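Local coordinates for protein 4-hydroxybenzoyl-CoA thioesterase (Bacillus halodurans, PDB 5WH9) that probably hydrolyses the thioester bond of gentisyl-coenzyme A, as a hotdog-fold enzyme of the 4-hydroxybenzoyl-CoA thioesterase family, at residues B[26-30]-B[62-68]; B[5-9]-B[32-36]; B[37-43]-B[126-131]. All coordinates share one frame; numbering follows the deposited sequence.

From the N terminus, strand 6-9 comes first. Interaction 2 closes the first loop, bringing 32-36 in the middle of helix 25-40 back onto this strand. Interaction 1 joins the start of the same helix, 26-30, to 62-68 at the end of strand 57-64. Its segments alternate with those of interaction 2, so the two loops cross. They also touch, where the rings of W29 and F8 stack. Interaction 3 follows interaction 2 in series and crosses interaction 1. It spans the longest loop, from the helix end 37-43 to helix 125-131. Together the three contacts fix the long hotdog helix at its start, middle and end.

Interaction 1. Residues B[26-30]-B[62-68]; sequences YYKWM and CQFKAPL
The first turns of the long hotdog helix, at Y26 and Y27, pack on the end of strand 57-64 at C62 and F64, and on L68 in the loop that follows. Y26 carries most of the contact. F64 meets it edge-to-face: the edge of the F64 ring comes down on one face of Y26, with F64 CE2 3.3 Å from Y26 CG. The centroids of the Y26 and F64 rings are 4.6 Å apart, with the planes at 78°. The CG of Y26 lies beside its backbone N (chi1 -71°), and the ring reaches from the helix past F64 to L68. There L68 CD1 lies 3.6 Å from Y26 CE2. The same methyl is 3.8 Å from W29 CZ3, so two aromatic side chains share it. At the tip, Y26 OH binds a water at 2.7 Å, in the plane of the ring. That water accepts a bond from L68 N at 3.3 Å and so links the hydroxyl to the loop backbone. A leucine in place of Y26 would probably leave the F64 edge without its aromatic face and L68 N without this water link to the helix. Y27 meets the strand two residues earlier, at C62. Its OH is 3.4 Å from C62 CB, and C62 SG lies over the Y27 ring face, too far for close contact. M30 CE adds a looser apolar touch on C62. Y27 also stacks on Y27 of the second subunit. C62 and Q63 pair with an antiparallel strand of that subunit, which continues the sheet into the partner. A helix held on a curled antiparallel sheet, with the sheet continued into a partner subunit, is the signature of the hotdog-fold dimer.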
loop_
_atom_site.group_PDB
_atom_site.type_symbol
_atom_site.label_atom_id
_atom_site.label_comp_id
_atom_site.label_asym_id
_atom_site.label_seq_id
_atom_site.Cartn_x
_atom_site.Cartn_y
_atom_site.Cartn_z
ATOM N N TYR B 26 4.608 9.204 3.051
ATOM C CA TYR B 26 5.094 10.526 2.681
ATOM C C TYR B 26 5.822 10.468 1.326
ATOM O O TYR B 26 5.807 11.429 0.554
ATOM C CB TYR B 26 6.028 11.087 3.751
ATOM C CG TYR B 26 5.360 11.496 5.036
ATOM C CD1 TYR B 26 4.991 10.552 5.972
ATOM C CD2 TYR B 26 5.134 12.839 5.336
ATOM C CE1 TYR B 26 4.390 10.911 7.157
ATOM C CE2 TYR B 26 4.537 13.219 6.528
ATOM C CZ TYR B 26 4.161 12.239 7.438
ATOM O OH TYR B 26 3.570 12.576 8.649
ATOM N N TYR B 27 6.473 9.342 1.046
ATOM C CA TYR B 27 7.181 9.163 -0.226
ATOM C C TYR B 27 6.205 8.928 -1.368
ATOM O O TYR B 27 6.420 9.420 -2.473
ATOM C CB TYR B 27 8.215 8.033 -0.112
ATOM C CG TYR B 27 9.223 8.336 0.976
ATOM C CD1 TYR B 27 10.350 9.102 0.699
ATOM C CD2 TYR B 27 9.021 7.917 2.291
ATOM C CE1 TYR B 27 11.274 9.417 1.686
ATOM C CE2 TYR B 27 9.943 8.250 3.311
ATOM C CZ TYR B 27 11.067 9.004 2.981
ATOM O OH TYR B 27 12.016 9.323 3.938
ATOM N N LYS B 28 5.132 8.187 -1.084
ATOM C CA LYS B 28 4.026 7.982 -2.011
ATOM C C LYS B 28 3.462 9.349 -2.401
ATOM O O LYS B 28 3.223 9.637 -3.579
ATOM C CB LYS B 28 2.957 7.097 -1.328
ATOM C CG LYS B 28 1.569 6.971 -1.975
ATOM C CD LYS B 28 0.504 6.668 -0.874
ATOM C CE LYS B 28 -0.823 6.066 -1.385
ATOM N NZ LYS B 28 -1.719 6.929 -2.266
ATOM N N TRP B 29 3.275 10.207 -1.404
ATOM C CA TRP B 29 2.689 11.512 -1.675
ATOM C C TRP B 29 3.645 12.391 -2.470
ATOM O O TRP B 29 3.195 13.130 -3.338
ATOM C CB TRP B 29 2.240 12.199 -0.381
ATOM C CG TRP B 29 1.043 11.553 0.234
ATOM C CD1 TRP B 29 -0.064 11.086 -0.414
ATOM C CD2 TRP B 29 0.833 11.296 1.627
ATOM N NE1 TRP B 29 -0.944 10.551 0.492
ATOM C CE2 TRP B 29 -0.415 10.668 1.751
ATOM C CE3 TRP B 29 1.589 11.530 2.783
ATOM C CZ2 TRP B 29 -0.933 10.283 2.988
ATOM C CZ3 TRP B 29 1.081 11.148 3.988
ATOM C CH2 TRP B 29 -0.166 10.531 4.088
ATOM N N MET B 30 4.951 12.304 -2.198
ATOM C CA MET B 30 5.929 13.029 -3.008
ATOM C C MET B 30 5.942 12.505 -4.425
ATOM O O MET B 30 5.990 13.274 -5.392
ATOM C CB MET B 30 7.333 12.934 -2.427
ATOM C CG MET B 30 7.535 13.839 -1.236
ATOM S SD MET B 30 9.233 13.846 -0.624
ATOM C CE MET B 30 9.501 12.094 -0.364
ATOM N N CYS B 62 13.257 12.509 3.562
ATOM C CA CYS B 62 12.159 13.217 4.170
ATOM C C CYS B 62 12.413 13.401 5.659
ATOM O O CYS B 62 13.020 12.556 6.340
ATOM C CB CYS B 62 10.806 12.524 3.907
ATOM S SG CYS B 62 9.338 13.673 4.033
ATOM N N GLN B 63 11.946 14.537 6.150
ATOM C CA GLN B 63 12.206 14.953 7.498
ATOM C C GLN B 63 10.850 15.279 8.112
ATOM O O GLN B 63 10.166 16.193 7.666
ATOM C CB GLN B 63 13.113 16.178 7.454
ATOM C CG GLN B 63 13.720 16.585 8.772
ATOM C CD GLN B 63 14.649 17.778 8.619
ATOM O OE1 GLN B 63 14.231 18.935 8.756
ATOM N NE2 GLN B 63 15.917 17.504 8.319
ATOM N N PHE B 64 10.470 14.524 9.134
ATOM C CA PHE B 64 9.134 14.600 9.706
ATOM C C PHE B 64 9.133 15.453 10.973
ATOM O O PHE B 64 9.820 15.126 11.938
ATOM C CB PHE B 64 8.632 13.179 10.002
ATOM C CG PHE B 64 8.864 12.216 8.870
ATOM C CD1 PHE B 64 10.048 11.498 8.785
ATOM C CD2 PHE B 64 7.922 12.065 7.865
ATOM C CE1 PHE B 64 10.287 10.630 7.732
ATOM C CE2 PHE B 64 8.151 11.196 6.812
ATOM C CZ PHE B 64 9.346 10.471 6.753
ATOM N N LYS B 65 8.362 16.540 10.970
ATOM C CA LYS B 65 8.352 17.478 12.093
ATOM C C LYS B 65 7.193 17.205 13.034
ATOM O O LYS B 65 7.376 17.113 14.243
ATOM C CB LYS B 65 8.289 18.931 11.608
ATOM C CG LYS B 65 9.339 19.276 10.559
ATOM C CD LYS B 65 10.724 18.719 10.922
ATOM C CE LYS B 65 11.351 19.489 12.085
ATOM N NZ LYS B 65 12.843 19.411 12.088
ATOM N N ALA B 66 5.999 17.093 12.451
ATOM C CA ALA B 66 4.760 16.851 13.192
ATOM C C ALA B 66 3.899 15.768 12.531
ATOM O O ALA B 66 3.956 15.575 11.314
ATOM C CB ALA B 66 3.971 18.142 13.341
ATOM N N PRO B 67 3.098 15.060 13.320
ATOM C CA PRO B 67 2.283 13.949 12.799
ATOM C C PRO B 67 1.091 14.322 11.898
ATOM O O PRO B 67 0.428 15.334 12.126
ATOM C CB PRO B 67 1.775 13.269 14.074
ATOM C CG PRO B 67 1.749 14.359 15.090
ATOM C CD PRO B 67 2.919 15.246 14.770
ATOM N N LEU B 68 0.830 13.483 10.894
ATOM C CA LEU B 68 -0.402 13.495 10.125
ATOM C C LEU B 68 -1.270 12.361 10.653
ATOM O O LEU B 68 -0.766 11.302 11.018
ATOM C CB LEU B 68 -0.105 13.295 8.644
ATOM C CG LEU B 68 0.694 14.382 7.920
ATOM C CD1 LEU B 68 1.053 14.003 6.482
ATOM C CD2 LEU B 68 -0.043 15.722 7.961
HETATM O O HOH W 1 2.643 10.808 10.538
#

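Interaction 2. Residues B[5-9]-B[32-36]; sequences VYHFR and EACHH
Y6 lies between H36 and E32, on the side of the hotdog helix that faces strand 6-9. The strand and the helix segment run in roughly opposite directions, and the Y6 side chain bridges them. It starts at CB, which sits over the face of the H36 imidazole, 4.2 Å from the ring centroid, in a CH-pi contact. Y6 CG is anti to the backbone N (chi1 176°), which extends the ring along the helix toward E32. Y6 CD1 comes 3.7 Å from H36 CG. The planes of the two rings are 42° apart. Y6 CD2, across the ring, touches the backbone at A33 CA, also 3.7 Å away, and the small A33 methyl lies close by. Further out, CE2 rests 3.4 Å from E32 CB. At the tip, Y6 OH donates a short hydrogen bond of 2.5 Å to E32 OE1. The hydroxyl meets this oxygen on its anti side, 25° out of the carboxylate plane. The extended E32 chain brings the carboxylate to the ring edge. The other oxygen, E32 OE2, is held by a salt bridge to K28 NZ one turn earlier. Y6 OH has a second partner, K11 NZ of the third subunit, so this bond lies at a subunit interface. Backbone bonds from Y6 to I76 secure the strand to the sheet. At the far end of the contact, V5 O approaches H36 CE1 to 3.4 Å.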
loop_
_atom_site.group_PDB
_atom_site.type_symbol
_atom_site.label_atom_id
_atom_site.label_comp_id
_atom_site.label_asym_id
_atom_site.label_seq_id
_atom_site.Cartn_x
_atom_site.Cartn_y
_atom_site.Cartn_z
ATOM N N VAL B 5 0.342 23.549 -6.435
ATOM C CA VAL B 5 0.440 22.723 -5.246
ATOM C C VAL B 5 -0.414 21.464 -5.349
ATOM O O VAL B 5 -1.459 21.472 -5.968
ATOM C CB VAL B 5 0.054 23.514 -3.984
ATOM C CG1 VAL B 5 1.105 24.547 -3.664
ATOM C CG2 VAL B 5 -1.297 24.167 -4.153
ATOM N N TYR B 6 0.032 20.384 -4.737
ATOM C CA TYR B 6 -0.712 19.145 -4.797
ATOM C C TYR B 6 -1.449 18.868 -3.501
ATOM O O TYR B 6 -0.866 18.600 -2.478
ATOM C CB TYR B 6 0.224 17.997 -5.154
ATOM C CG TYR B 6 -0.417 16.641 -5.164
ATOM C CD1 TYR B 6 -1.470 16.357 -6.005
ATOM C CD2 TYR B 6 0.031 15.645 -4.335
ATOM C CE1 TYR B 6 -2.047 15.116 -6.023
ATOM C CE2 TYR B 6 -0.542 14.398 -4.348
ATOM C CZ TYR B 6 -1.586 14.147 -5.193
ATOM O OH TYR B 6 -2.165 12.927 -5.202
ATOM N N HIS B 7 -2.761 18.937 -3.581
ATOM C CA HIS B 7 -3.633 18.706 -2.448
ATOM C C HIS B 7 -3.946 17.240 -2.249
ATOM O O HIS B 7 -4.001 16.489 -3.196
ATOM C CB HIS B 7 -4.935 19.472 -2.631
ATOM C CG HIS B 7 -4.818 20.931 -2.351
ATOM N ND1 HIS B 7 -4.723 21.874 -3.346
ATOM C CD2 HIS B 7 -4.769 21.609 -1.186
ATOM C CE1 HIS B 7 -4.623 23.069 -2.806
ATOM N NE2 HIS B 7 -4.651 22.935 -1.497
ATOM N N PHE B 8 -4.154 16.852 -1.005
ATOM C CA PHE B 8 -4.515 15.485 -0.685
ATOM C C PHE B 8 -5.025 15.369 0.732
ATOM O O PHE B 8 -4.774 16.209 1.556
ATOM C CB PHE B 8 -3.381 14.481 -0.968
ATOM C CG PHE B 8 -2.273 14.481 0.046
ATOM C CD1 PHE B 8 -1.161 15.264 -0.133
ATOM C CD2 PHE B 8 -2.333 13.673 1.162
ATOM C CE1 PHE B 8 -0.136 15.253 0.780
ATOM C CE2 PHE B 8 -1.312 13.666 2.086
ATOM C CZ PHE B 8 -0.208 14.451 1.888
ATOM N N ARG B 9 -5.762 14.303 0.982
ATOM C CA ARG B 9 -6.312 13.996 2.294
ATOM C C ARG B 9 -5.783 12.650 2.794
ATOM O O ARG B 9 -5.684 11.696 2.030
ATOM C CB ARG B 9 -7.831 13.932 2.228
ATOM C CG ARG B 9 -8.517 15.207 1.744
ATOM C CD ARG B 9 -9.878 15.325 2.401
ATOM N NE ARG B 9 -10.660 16.449 1.895
ATOM C CZ ARG B 9 -11.922 16.696 2.238
ATOM N NH1 ARG B 9 -12.550 15.903 3.098
ATOM N NH2 ARG B 9 -12.557 17.743 1.724
ATOM N N GLU B 32 3.434 11.328 -5.922
ATOM C CA GLU B 32 2.234 11.895 -6.522
ATOM C C GLU B 32 2.417 13.380 -6.820
ATOM O O GLU B 32 2.013 13.864 -7.871
ATOM C CB GLU B 32 1.025 11.693 -5.616
ATOM C CG GLU B 32 0.790 10.242 -5.289
ATOM C CD GLU B 32 -0.375 10.012 -4.335
ATOM O OE1 GLU B 32 -1.136 10.964 -4.033
ATOM O OE2 GLU B 32 -0.516 8.866 -3.883
ATOM N N ALA B 33 3.029 14.108 -5.900
ATOM C CA ALA B 33 3.268 15.519 -6.150
ATOM C C ALA B 33 4.127 15.677 -7.396
ATOM O O ALA B 33 3.826 16.515 -8.244
ATOM C CB ALA B 33 3.923 16.180 -4.967
ATOM N N CYS B 34 5.185 14.868 -7.503
ATOM C CA CYS B 34 6.089 14.935 -8.649
ATOM C C CYS B 34 5.355 14.803 -9.970
ATOM O O CYS B 34 5.592 15.581 -10.885
ATOM C CB CYS B 34 7.164 13.853 -8.574
ATOM S SG CYS B 34 8.113 13.679 -10.128
ATOM N N HIS B 35 4.473 13.805 -10.064
ATOM C CA HIS B 35 3.687 13.562 -11.271
ATOM C C HIS B 35 2.715 14.701 -11.537
ATOM O O HIS B 35 2.450 15.072 -12.683
ATOM C CB HIS B 35 2.873 12.285 -11.113
ATOM C CG HIS B 35 3.646 11.029 -11.370
ATOM N ND1 HIS B 35 4.385 10.390 -10.392
ATOM C CD2 HIS B 35 3.773 10.281 -12.490
ATOM C CE1 HIS B 35 4.953 9.315 -10.906
ATOM N NE2 HIS B 35 4.586 9.217 -12.175
ATOM N N HIS B 36 2.142 15.224 -10.465
ATOM C CA HIS B 36 1.188 16.310 -10.596
ATOM C C HIS B 36 1.918 17.565 -11.009
ATOM O O HIS B 36 1.368 18.438 -11.668
ATOM C CB HIS B 36 0.466 16.540 -9.274
ATOM C CG HIS B 36 -0.295 17.823 -9.220
ATOM N ND1 HIS B 36 0.308 19.030 -8.947
ATOM C CD2 HIS B 36 -1.614 18.086 -9.380
ATOM C CE1 HIS B 36 -0.607 19.984 -8.944
ATOM N NE2 HIS B 36 -1.781 19.436 -9.205
#

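Interaction 3. Residues B[37-43]-B[126-131]; sequences FLTELGF and SVRVAF
F131 N donates to V127 O at 2.8 Å, an ordinary helical bond, and both residues touch the 37-43 segment, V127 through F43 and F131 through F37, L38 and L41. Helix 25-40 finishes there in a Schellman motif. G42 N bonds back to T39 O, and F43 N to L38 O. G42 takes a positive phi (113°), which turns the chain and carries F43 toward helix 125-131. The contact itself is made by apolar side chains. V127 CG2 lies over one face of the F43 ring in a CH-pi contact, 3.9 Å from the centroid. A130 CB meets the same ring at its edge, 3.5 Å from F43 CE2. The tip of the ring, F43 CZ, comes 3.4 Å from S126 O, the carbonyl that accepts the bond from A130 N. F43 thus sits against S126 and V127, and against A130 one turn further on. The F131 ring makes a second cluster. L41 CD1 is 3.6 Å from F131 CE1, and L38 CD2 is equally close to F131 CZ. F37 CE2 approaches F131 CE1 at 3.9 Å. The CG of F131 lies beside its backbone N (chi1 -75°), and V127 CG1 lies over one face of the F131 ring, toward its rim. The cluster also rests on the sheet. F37 packs on T78 and F131 on I80, both of strand 73-80, and F131 also meets the ring of F88 on strand 87-96. L38 packs on F55 in a loop. Through F131, helix 125-131 is thus joined both to the end of helix 25-40 and to strands 73-80 and 87-96.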
loop_
_atom_site.group_PDB
_atom_site.type_symbol
_atom_site.label_atom_id
_atom_site.label_comp_id
_atom_site.label_asym_id
_atom_site.label_seq_id
_atom_site.Cartn_x
_atom_site.Cartn_y
_atom_site.Cartn_z
ATOM N N PHE B 37 3.175 17.641 -10.602
ATOM C CA PHE B 37 4.025 18.765 -10.919
ATOM C C PHE B 37 4.305 18.777 -12.420
ATOM O O PHE B 37 4.079 19.776 -13.066
ATOM C CB PHE B 37 5.317 18.658 -10.112
ATOM C CG PHE B 37 6.259 19.810 -10.300
ATOM C CD1 PHE B 37 5.981 21.043 -9.750
ATOM C CD2 PHE B 37 7.451 19.641 -10.995
ATOM C CE1 PHE B 37 6.854 22.104 -9.920
ATOM C CE2 PHE B 37 8.332 20.694 -11.162
ATOM C CZ PHE B 37 8.027 21.932 -10.628
ATOM N N LEU B 38 4.784 17.664 -12.974
ATOM C CA LEU B 38 5.151 17.610 -14.394
ATOM C C LEU B 38 3.938 17.808 -15.303
ATOM O O LEU B 38 4.024 18.420 -16.374
ATOM C CB LEU B 38 5.814 16.266 -14.725
ATOM C CG LEU B 38 7.276 16.092 -14.310
ATOM C CD1 LEU B 38 7.733 14.678 -14.523
ATOM C CD2 LEU B 38 8.148 17.048 -15.097
ATOM N N THR B 39 2.805 17.273 -14.871
ATOM C CA THR B 39 1.577 17.401 -15.625
ATOM C C THR B 39 1.127 18.859 -15.715
ATOM O O THR B 39 0.793 19.349 -16.793
ATOM C CB THR B 39 0.462 16.533 -15.021
ATOM O OG1 THR B 39 0.766 15.153 -15.253
ATOM C CG2 THR B 39 -0.890 16.881 -15.637
ATOM N N GLU B 40 1.120 19.562 -14.593
ATOM C CA GLU B 40 0.690 20.952 -14.627
ATOM C C GLU B 40 1.650 21.839 -15.419
ATOM O O GLU B 40 1.249 22.887 -15.927
ATOM C CB GLU B 40 0.471 21.493 -13.224
ATOM C CG GLU B 40 -0.671 20.798 -12.482
ATOM C CD GLU B 40 -2.068 21.159 -13.004
ATOM O OE1 GLU B 40 -2.474 22.337 -12.843
ATOM O OE2 GLU B 40 -2.763 20.256 -13.545
ATOM N N LEU B 41 2.910 21.414 -15.529
ATOM C CA LEU B 41 3.883 22.102 -16.374
ATOM C C LEU B 41 3.600 21.865 -17.849
ATOM O O LEU B 41 4.175 22.522 -18.702
ATOM C CB LEU B 41 5.314 21.655 -16.062
ATOM C CG LEU B 41 6.041 22.350 -14.910
ATOM C CD1 LEU B 41 7.420 21.750 -14.723
ATOM C CD2 LEU B 41 6.151 23.857 -15.147
ATOM N N GLY B 42 2.725 20.913 -18.150
ATOM C CA GLY B 42 2.357 20.642 -19.530
ATOM C C GLY B 42 2.800 19.295 -20.069
ATOM O O GLY B 42 2.658 19.013 -21.263
ATOM N N PHE B 43 3.329 18.453 -19.189
ATOM C CA PHE B 43 3.812 17.140 -19.596
ATOM C C PHE B 43 3.082 16.054 -18.805
ATOM O O PHE B 43 3.592 15.578 -17.792
ATOM C CB PHE B 43 5.326 17.057 -19.382
ATOM C CG PHE B 43 6.074 18.253 -19.919
ATOM C CD1 PHE B 43 6.540 18.269 -21.224
ATOM C CD2 PHE B 43 6.282 19.375 -19.117
ATOM C CE1 PHE B 43 7.216 19.371 -21.724
ATOM C CE2 PHE B 43 6.955 20.487 -19.609
ATOM C CZ PHE B 43 7.429 20.483 -20.919
ATOM N N SER B 126 12.298 20.428 -24.042
ATOM C CA SER B 126 11.076 21.091 -23.697
ATOM C C SER B 126 10.842 21.108 -22.210
ATOM O O SER B 126 10.348 22.052 -21.689
ATOM C CB SER B 126 9.962 20.374 -24.360
ATOM O OG SER B 126 10.151 19.014 -24.159
ATOM N N VAL B 127 11.160 20.008 -21.562
ATOM C CA VAL B 127 11.085 19.902 -20.111
ATOM C C VAL B 127 12.144 20.798 -19.482
ATOM O O VAL B 127 11.864 21.550 -18.554
ATOM C CB VAL B 127 11.263 18.450 -19.642
ATOM C CG1 VAL B 127 11.210 18.377 -18.140
ATOM C CG2 VAL B 127 10.173 17.568 -20.245
ATOM N N ARG B 128 13.356 20.746 -20.012
ATOM C CA ARG B 128 14.424 21.603 -19.506
ATOM C C ARG B 128 13.975 23.060 -19.446
ATOM O O ARG B 128 14.066 23.694 -18.403
ATOM C CB ARG B 128 15.683 21.461 -20.365
ATOM C CG ARG B 128 16.926 22.096 -19.772
ATOM C CD ARG B 128 18.142 21.800 -20.636
ATOM N NE ARG B 128 17.894 22.129 -22.042
ATOM C CZ ARG B 128 17.859 21.237 -23.032
ATOM N NH1 ARG B 128 18.068 19.944 -22.779
ATOM N NH2 ARG B 128 17.627 21.635 -24.281
ATOM N N VAL B 129 13.477 23.580 -20.563
ATOM C CA VAL B 129 13.021 24.965 -20.633
ATOM C C VAL B 129 11.860 25.250 -19.684
ATOM O O VAL B 129 11.711 26.364 -19.176
ATOM C CB VAL B 129 12.589 25.343 -22.073
ATOM C CG1 VAL B 129 11.821 26.670 -22.086
ATOM C CG2 VAL B 129 13.798 25.390 -23.004
ATOM N N ALA B 130 11.021 24.246 -19.466
ATOM C CA ALA B 130 9.884 24.395 -18.567
ATOM C C ALA B 130 10.355 24.444 -17.105
ATOM O O ALA B 130 9.780 25.158 -16.290
ATOM C CB ALA B 130 8.857 23.268 -18.800
ATOM N N PHE B 131 11.398 23.677 -16.789
ATOM C CA PHE B 131 12.068 23.743 -15.491
ATOM C C PHE B 131 12.847 25.050 -15.325
ATOM O O PHE B 131 13.017 25.546 -14.213
ATOM C CB PHE B 131 13.048 22.570 -15.326
ATOM C CG PHE B 131 12.387 21.253 -15.041
ATOM C CD1 PHE B 131 11.100 21.199 -14.541
ATOM C CD2 PHE B 131 13.058 20.062 -15.274
ATOM C CE1 PHE B 131 10.493 19.988 -14.280
ATOM C CE2 PHE B 131 12.457 18.849 -15.011
ATOM C CZ PHE B 131 11.176 18.814 -14.515
#